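Local coordinates for cytoplasmic export protein 1 (Saccharomyces cerevisiae, PDB 3VWA) that takes part in the nuclear tRNA export machinery, where it may collect tRNAs from export receptors at the nuclear pore and deliver aminoacylated tRNAs for translation, at residues F94-L99 / L194-L198; Y269-R273 / D330-E334. All blocks are in the same frame, centred on the assembly; numbering follows the deposited sequence.

Contact 1 (F94-L99 / L194-L198); sequences FPWDNL and LIKSL
L198 sends its CD2 methyl into an aromatic corner made by W96 and F94, lying 3.5 Å from W96 CH2. L198 CD2 is also 3.7 Å from F94 CZ, so a single branch of the leucine serves both rings. W96 is reached mainly through its six-membered ring: its CG lies beside the backbone N and opposite the carbonyl carbon (chi1 -68°), which carries CH2 and CZ3 to the helix. L194 meets the rim of the indole near its plane, where L194 CD2 is 3.7 Å from W96 CH2. F94 in turn covers one indole face, its CD2 3.5 Å above the plane. Tryptophan suits the place because its six-membered ring is long enough to meet both L194 and L198, one turn apart on the same side of the helix. L99 rests against the helix backbone, its CD2 3.4 Å from S197 O and its CD1 3.5 Å from L198 O, both van der Waals contacts. The indole NE1 bonds K133 O, which satisfies the N-H and would restrain the ring's rotation. The loop follows strand 92-93, leads into helix 99-102 and lies against the end of helix 186-198; L194 and F94 also touch V136 of strand 136-138, while L198 leans on I113 of helix 106-122.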
# COMPACT_ATOMS: atom_id res chain seq x y z
N PHE A 94 -4.66 -1.19 19.06
CA PHE A 94 -5.48 -0.20 18.45
C PHE A 94 -4.87 1.19 18.65
O PHE A 94 -4.51 1.55 19.76
CB PHE A 94 -6.87 -0.30 19.05
CG PHE A 94 -7.86 0.51 18.33
CD1 PHE A 94 -8.67 -0.06 17.37
CD2 PHE A 94 -8.02 1.87 18.62
CE1 PHE A 94 -9.61 0.71 16.70
CE2 PHE A 94 -8.96 2.61 17.99
CZ PHE A 94 -9.75 2.03 17.01
N PRO A 95 -4.73 1.96 17.56
CA PRO A 95 -4.12 3.32 17.63
C PRO A 95 -5.12 4.35 18.10
O PRO A 95 -5.76 5.05 17.30
CB PRO A 95 -3.66 3.57 16.19
CG PRO A 95 -4.52 2.69 15.35
CD PRO A 95 -4.88 1.49 16.18
N TRP A 96 -5.29 4.40 19.41
CA TRP A 96 -6.22 5.38 19.99
C TRP A 96 -5.78 6.78 19.70
O TRP A 96 -6.60 7.63 19.43
CB TRP A 96 -6.40 5.16 21.48
CG TRP A 96 -7.13 3.89 21.79
CD1 TRP A 96 -6.58 2.67 22.19
CD2 TRP A 96 -8.59 3.65 21.71
NE1 TRP A 96 -7.58 1.72 22.38
CE2 TRP A 96 -8.80 2.24 22.09
CE3 TRP A 96 -9.69 4.43 21.36
CZ2 TRP A 96 -10.05 1.67 22.12
CZ3 TRP A 96 -10.95 3.84 21.39
CH2 TRP A 96 -11.13 2.50 21.76
N ASP A 97 -4.46 7.01 19.70
CA ASP A 97 -3.88 8.31 19.31
C ASP A 97 -4.22 8.70 17.89
O ASP A 97 -3.85 9.80 17.44
CB ASP A 97 -2.34 8.32 19.46
CG ASP A 97 -1.88 7.88 20.84
OD1 ASP A 97 -0.69 7.49 20.97
OD2 ASP A 97 -2.70 7.91 21.79
N ASN A 98 -4.92 7.83 17.16
CA ASN A 98 -5.26 8.15 15.79
C ASN A 98 -6.74 7.96 15.55
O ASN A 98 -7.24 7.97 14.42
CB ASN A 98 -4.41 7.34 14.80
CG ASN A 98 -4.56 7.83 13.37
OD1 ASN A 98 -4.61 9.04 13.13
ND2 ASN A 98 -4.67 6.88 12.41
N LEU A 99 -7.47 7.80 16.65
CA LEU A 99 -8.88 7.53 16.55
C LEU A 99 -9.51 8.66 15.74
O LEU A 99 -10.49 8.47 15.04
CB LEU A 99 -9.48 7.48 17.94
CG LEU A 99 -10.99 7.34 18.03
CD1 LEU A 99 -11.47 5.99 17.46
CD2 LEU A 99 -11.34 7.41 19.48
N LEU A 194 -16.73 0.95 25.79
CA LEU A 194 -15.83 0.85 24.62
C LEU A 194 -16.39 1.48 23.37
O LEU A 194 -15.70 2.22 22.67
CB LEU A 194 -15.60 -0.61 24.26
CG LEU A 194 -14.15 -1.06 24.00
CD1 LEU A 194 -14.22 -2.26 23.10
CD2 LEU A 194 -13.17 -0.02 23.47
N ILE A 195 -17.64 1.15 23.07
CA ILE A 195 -18.31 1.73 21.91
C ILE A 195 -18.41 3.24 22.05
O ILE A 195 -18.17 3.98 21.09
CB ILE A 195 -19.70 1.12 21.68
CG1 ILE A 195 -19.56 -0.30 21.11
CG2 ILE A 195 -20.53 2.02 20.77
CD1 ILE A 195 -20.86 -1.12 21.07
N LYS A 196 -18.70 3.72 23.25
CA LYS A 196 -18.75 5.17 23.46
C LYS A 196 -17.38 5.77 23.26
O LYS A 196 -17.28 6.88 22.72
CB LYS A 196 -19.31 5.53 24.84
CG LYS A 196 -20.84 5.37 24.86
CD LYS A 196 -21.48 5.98 26.09
CE LYS A 196 -21.32 5.06 27.28
NZ LYS A 196 -21.88 5.61 28.54
N SER A 197 -16.33 5.05 23.66
CA SER A 197 -14.96 5.57 23.47
C SER A 197 -14.57 5.55 21.99
O SER A 197 -13.80 6.40 21.55
CB SER A 197 -13.91 4.80 24.28
OG SER A 197 -14.39 4.46 25.56
N LEU A 198 -15.08 4.59 21.23
CA LEU A 198 -14.81 4.49 19.79
C LEU A 198 -15.49 5.58 18.99
O LEU A 198 -14.92 6.07 18.01
CB LEU A 198 -15.26 3.12 19.25
CG LEU A 198 -14.27 2.00 19.62
CD1 LEU A 198 -14.83 0.59 19.54
CD2 LEU A 198 -13.00 2.11 18.78

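Contact 2 (Y269-R273 / D330-E334); sequences YLESR and DLTSE
D330 OD1 takes a salt-bridging hydrogen bond from R273 NH2 (3.0 Å), arriving from above the carboxylate plane (38° out of it), and R273 NE reaches the same D330 OD1 weakly at 3.3 Å. Y269 OH also donates to D330 OD1, but at 2.4 Å the bond is very short and its length doubtful. R273 NH2 bonds E334 OE1 as well, at 2.8 Å and almost along that oxygen's C-O direction, with guanidinium and carboxylate planes nearly coplanar (13° apart). The arginine chain bends at chi2 (62°), and its CD lies 3.6 Å above one face of the Y269 ring, offset toward the rim, so the phenol supports the guanidinium's stem. L331 CD2 packs 3.4 Å from R273 NH2. Water 1 accepts from R273 NH1 at 2.7 Å and lies 3.2 Å from E334 OE1 in donating position, though it has more acceptors in reach than protons. An arginine suits the place because it can serve two acids together, and D330 and E334, four residues apart, present those acids on one side of helix 321-335. This salt-bridge network, at the surface of the helical region, joins the turn just after helix 255-271 to helix 321-335.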
# COMPACT_ATOMS: atom_id res chain seq x y z
N TYR A 269 -15.37 0.67 -5.14
CA TYR A 269 -14.22 1.54 -5.44
C TYR A 269 -14.55 2.68 -6.41
O TYR A 269 -14.13 3.81 -6.19
CB TYR A 269 -13.06 0.74 -6.01
CG TYR A 269 -11.79 1.50 -6.37
CD1 TYR A 269 -11.61 2.04 -7.65
CD2 TYR A 269 -10.74 1.60 -5.48
CE1 TYR A 269 -10.45 2.69 -8.01
CE2 TYR A 269 -9.57 2.19 -5.85
CZ TYR A 269 -9.44 2.75 -7.10
OH TYR A 269 -8.25 3.34 -7.48
N LEU A 270 -15.30 2.38 -7.47
CA LEU A 270 -15.82 3.41 -8.38
C LEU A 270 -16.86 4.40 -7.75
O LEU A 270 -16.69 5.65 -7.86
CB LEU A 270 -16.37 2.74 -9.64
CG LEU A 270 -15.30 2.00 -10.46
CD1 LEU A 270 -15.94 1.41 -11.73
CD2 LEU A 270 -14.10 2.93 -10.80
N GLU A 271 -17.87 3.86 -7.05
CA GLU A 271 -18.99 4.66 -6.56
C GLU A 271 -18.75 5.35 -5.20
O GLU A 271 -19.43 6.34 -4.89
CB GLU A 271 -20.31 3.85 -6.47
CG GLU A 271 -20.60 2.86 -7.61
CD GLU A 271 -21.45 3.41 -8.75
OE1 GLU A 271 -20.93 4.23 -9.54
OE2 GLU A 271 -22.64 3.00 -8.86
N SER A 272 -17.87 4.78 -4.37
CA SER A 272 -17.50 5.31 -3.02
C SER A 272 -16.08 4.99 -2.65
O SER A 272 -15.80 4.32 -1.64
CB SER A 272 -18.40 4.82 -1.89
OG SER A 272 -19.20 3.74 -2.29
N ARG A 273 -15.19 5.51 -3.45
CA ARG A 273 -13.76 5.45 -3.12
C ARG A 273 -13.46 5.72 -1.65
O ARG A 273 -12.61 5.02 -1.02
CB ARG A 273 -13.04 6.41 -4.06
CG ARG A 273 -11.53 6.49 -3.94
CD ARG A 273 -10.93 5.13 -4.27
NE ARG A 273 -9.49 5.10 -4.12
CZ ARG A 273 -8.83 4.95 -2.99
NH1 ARG A 273 -9.49 4.85 -1.86
NH2 ARG A 273 -7.49 4.86 -3.00
N ASP A 330 -3.20 1.43 -7.73
CA ASP A 330 -3.64 2.52 -6.84
C ASP A 330 -3.43 2.20 -5.38
O ASP A 330 -2.75 2.93 -4.67
CB ASP A 330 -5.12 2.91 -7.05
CG ASP A 330 -5.58 4.08 -6.13
OD1 ASP A 330 -6.79 4.18 -5.84
OD2 ASP A 330 -4.75 4.92 -5.72
N LEU A 331 -4.00 1.11 -4.89
CA LEU A 331 -3.99 0.91 -3.44
C LEU A 331 -2.62 0.52 -2.90
O LEU A 331 -2.32 0.83 -1.74
CB LEU A 331 -5.03 -0.12 -3.03
CG LEU A 331 -6.49 0.32 -3.22
CD1 LEU A 331 -7.35 -0.84 -2.79
CD2 LEU A 331 -6.82 1.58 -2.42
N THR A 332 -1.82 -0.20 -3.70
CA THR A 332 -0.47 -0.63 -3.29
C THR A 332 0.36 0.64 -3.16
O THR A 332 1.04 0.82 -2.15
CB THR A 332 0.26 -1.58 -4.29
OG1 THR A 332 0.09 -1.13 -5.63
CG2 THR A 332 -0.27 -3.04 -4.20
N SER A 333 0.27 1.51 -4.14
CA SER A 333 1.00 2.77 -4.10
C SER A 333 0.55 3.61 -2.90
O SER A 333 1.38 4.07 -2.14
CB SER A 333 0.82 3.57 -5.39
OG SER A 333 1.25 4.92 -5.19
N GLU A 334 -0.77 3.78 -2.73
CA GLU A 334 -1.26 4.61 -1.67
C GLU A 334 -0.76 4.13 -0.31
O GLU A 334 -0.41 4.95 0.54
CB GLU A 334 -2.80 4.69 -1.67
CG GLU A 334 -3.27 5.59 -0.53
CD GLU A 334 -4.74 5.39 -0.17
OE1 GLU A 334 -5.62 5.62 -1.02
OE2 GLU A 334 -5.04 5.02 0.99
O HOH W 1 -8.09 4.04 0.30

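The two contacts follow one another along the chain, contact 1 closing before contact 2 opens. Their centres are 25 Å apart and their nearest atoms about 12 Å, so they do not touch. Contact 1 belongs to the N-terminal kinase-like part, where a loop after a strand meets a helix through apolar groups; contact 2 lies in the helical region leading toward the HEAT repeats at 381-419 and 494-530. The centre of contact 2 is about 10 Å from the centre of the chain, that of contact 1 about 23 Å. One is a greasy, partly buried joint without cross-segment hydrogen bonds, the other a charged surface joint. This fragment of a longer protein includes both parts, and no tRNA site is assigned to either contact.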